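Local coordinates for mandelate racemase/muconate lactonizing protein (Paenibacillus sp., PDB 3QPE) that probably acts on acid sugars as an enolase-superfamily enzyme, binding D-galacturonic acid through a magnesium ion in its barrel domain, at residues Gly202-Asp207 with Ser225-Tyr230. Numbering follows the deposited sequence.
Sequences GKIMID and SDVNLY. With MG (magnesium ion), chain E; DGU (D-galacturonic acid), chain G.
I204 bridges L229 in parallel register, its N donating to N228 O (3.0 Å) and its O accepting from Y230 N (2.8 Å, 173° at the hydrogen), so that strands 204-207 and 229-233 start side by side. With helix 214-223 between them they form a beta-alpha-beta unit of the TIM-type barrel of the enolase superfamily. L229 CA also brings a C-H toward I204 O. Just before the strand, N228 centres an inverse gamma turn closed by L229 N to V227 O, and its amide reaches back to G202: ND2 gives a bent hydrogen bond (3.1 Å, 143°) to G202 O, coming from above the carbonyl plane. Without the amide, as with an alanine at N228, G202 O would probably lose this donor and the loop ahead of strand 204-207 would be less firmly tied to the turn. Y230 has CG anti to its N (chi1 -176°), which brings the ring under the K203 chain; K203 CD sits over one face, offset toward the rim, 4.0 Å from the ring centroid, a CH-pi contact, while Y230 OH is hydrogen-bonded to E333 OE1. M205 CG packs against Y230 CB. On the I204 and L229 side of the sheet, I204 divides its branches: CG1 meets V227 CG1 and CG2 meets L229 CD1; helix 180-198 covers part of this side, its V191 touching I204 and I206 and its S195 touching V227. I206 CD1 adds a contact with L229 CD2. Strand 204-207 ends at the active site, where D207, E233 and E263 bind magnesium together with the sugar acid and a water; D207 OD2 is 2.2 Å from the magnesium ion.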
loop_
_atom_site.group_PDB
_atom_site.type_symbol
_atom_site.label_atom_id
_atom_site.label_comp_id
_atom_site.label_asym_id
_atom_site.label_seq_id
_atom_site.Cartn_x
_atom_site.Cartn_y
_atom_site.Cartn_z
ATOM N N GLY A 202 18.796 -25.379 9.329
ATOM C CA GLY A 202 18.015 -24.782 8.255
ATOM C C GLY A 202 17.102 -23.646 8.691
ATOM O O GLY A 202 16.198 -23.844 9.504
ATOM N N LYS A 203 17.324 -22.452 8.147
ATOM C CA LYS A 203 16.454 -21.327 8.468
ATOM C C LYS A 203 15.216 -21.372 7.610
ATOM O O LYS A 203 15.309 -21.473 6.385
ATOM C CB LYS A 203 17.185 -20.001 8.297
ATOM C CG LYS A 203 18.254 -19.798 9.334
ATOM C CD LYS A 203 18.941 -18.453 9.162
ATOM C CE LYS A 203 20.040 -18.276 10.198
ATOM N NZ LYS A 203 21.148 -19.251 9.985
ATOM N N ILE A 204 14.052 -21.324 8.256
ATOM C CA ILE A 204 12.782 -21.446 7.548
ATOM C C ILE A 204 12.054 -20.113 7.515
ATOM O O ILE A 204 11.831 -19.497 8.549
ATOM C CB ILE A 204 11.845 -22.462 8.242
ATOM C CG1 ILE A 204 12.510 -23.836 8.320
ATOM C CG2 ILE A 204 10.507 -22.525 7.510
ATOM C CD1 ILE A 204 12.898 -24.399 6.965
ATOM N N MET A 205 11.652 -19.671 6.332
ATOM C CA MET A 205 10.903 -18.434 6.265
ATOM C C MET A 205 9.548 -18.737 5.650
ATOM O O MET A 205 9.429 -19.618 4.803
ATOM C CB MET A 205 11.707 -17.393 5.478
ATOM C CG MET A 205 13.077 -17.147 6.127
ATOM S SD MET A 205 14.461 -16.727 5.063
ATOM C CE MET A 205 14.939 -18.367 4.503
ATOM N N ILE A 206 8.511 -18.037 6.088
ATOM C CA ILE A 206 7.213 -18.227 5.478
ATOM C C ILE A 206 6.688 -16.932 4.891
ATOM O O ILE A 206 6.948 -15.844 5.424
ATOM C CB ILE A 206 6.200 -18.856 6.454
ATOM C CG1 ILE A 206 6.060 -17.985 7.709
ATOM C CG2 ILE A 206 6.652 -20.256 6.840
ATOM C CD1 ILE A 206 5.038 -18.521 8.732
ATOM N N ASP A 207 5.970 -17.048 3.778
ATOM C CA ASP A 207 5.546 -15.871 3.026
ATOM C C ASP A 207 4.089 -16.035 2.647
ATOM O O ASP A 207 3.733 -16.904 1.851
ATOM C CB ASP A 207 6.450 -15.657 1.795
ATOM C CG ASP A 207 6.020 -14.483 0.932
ATOM O OD1 ASP A 207 4.992 -13.848 1.238
ATOM O OD2 ASP A 207 6.699 -14.228 -0.091
ATOM N N SER A 225 5.841 -23.138 16.740
ATOM C CA SER A 225 6.755 -22.684 17.777
ATOM C C SER A 225 8.080 -23.430 17.780
ATOM O O SER A 225 9.131 -22.835 18.026
ATOM C CB SER A 225 6.098 -22.805 19.155
ATOM O OG SER A 225 5.819 -21.517 19.664
ATOM N N ASP A 226 8.025 -24.733 17.519
ATOM C CA ASP A 226 9.225 -25.562 17.571
ATOM C C ASP A 226 10.065 -25.526 16.287
ATOM O O ASP A 226 11.220 -25.956 16.278
ATOM C CB ASP A 226 8.874 -26.999 17.961
ATOM C CG ASP A 226 7.573 -27.475 17.342
ATOM O OD1 ASP A 226 7.118 -26.870 16.343
ATOM O OD2 ASP A 226 7.005 -28.465 17.851
ATOM N N VAL A 227 9.484 -24.996 15.215
ATOM C CA VAL A 227 10.171 -24.890 13.926
ATOM C C VAL A 227 11.110 -23.689 13.918
ATOM O O VAL A 227 10.836 -22.694 14.576
ATOM C CB VAL A 227 9.169 -24.718 12.782
ATOM C CG1 VAL A 227 9.901 -24.387 11.480
ATOM C CG2 VAL A 227 8.337 -25.958 12.630
ATOM N N ASN A 228 12.214 -23.783 13.180
ATOM C CA ASN A 228 13.210 -22.709 13.153
ATOM C C ASN A 228 12.754 -21.565 12.251
ATOM O O ASN A 228 13.328 -21.340 11.175
ATOM C CB ASN A 228 14.575 -23.244 12.694
ATOM C CG ASN A 228 15.704 -22.229 12.883
ATOM O OD1 ASN A 228 15.594 -21.305 13.689
ATOM N ND2 ASN A 228 16.797 -22.406 12.142
ATOM N N LEU A 229 11.713 -20.856 12.684
ATOM C CA LEU A 229 11.146 -19.766 11.896
ATOM C C LEU A 229 12.031 -18.557 12.038
ATOM O O LEU A 229 12.188 -18.023 13.136
ATOM C CB LEU A 229 9.744 -19.433 12.380
ATOM C CG LEU A 229 8.594 -19.660 11.406
ATOM C CD1 LEU A 229 8.680 -21.026 10.713
ATOM C CD2 LEU A 229 7.276 -19.500 12.134
ATOM N N TYR A 230 12.624 -18.139 10.922
ATOM C CA TYR A 230 13.562 -17.023 10.913
ATOM C C TYR A 230 12.821 -15.715 10.646
ATOM O O TYR A 230 13.026 -14.723 11.355
ATOM C CB TYR A 230 14.649 -17.249 9.857
ATOM C CG TYR A 230 15.711 -16.180 9.861
ATOM C CD1 TYR A 230 16.639 -16.112 10.883
ATOM C CD2 TYR A 230 15.783 -15.240 8.845
ATOM C CE1 TYR A 230 17.611 -15.133 10.909
ATOM C CE2 TYR A 230 16.757 -14.250 8.858
ATOM C CZ TYR A 230 17.668 -14.211 9.892
ATOM O OH TYR A 230 18.648 -13.241 9.931
HETATM MG MG MG E . 7.224 -12.198 -0.784
HETATM O O1 DGU G . 5.844 -11.784 -8.743
HETATM O O2 DGU G . 3.996 -13.427 -7.385
HETATM O O5 DGU G . 6.312 -12.689 -2.917
HETATM O O6B DGU G . 8.903 -13.041 -1.941
HETATM C C1 DGU G . 6.097 -12.259 -7.629
HETATM C C2 DGU G . 5.397 -13.526 -7.088
HETATM C C3 DGU G . 5.589 -13.720 -5.569
HETATM C C4 DGU G . 7.051 -13.555 -5.087
HETATM C C5 DGU G . 7.219 -13.599 -3.560
HETATM C C6 DGU G . 8.688 -13.397 -3.124
HETATM O O3 DGU G . 5.131 -15.026 -5.195
HETATM O O4 DGU G . 7.551 -12.292 -5.525
HETATM O O6A DGU G . 9.556 -13.617 -3.996
HETATM O O HOH W 1 5.221 -11.536 -0.187
#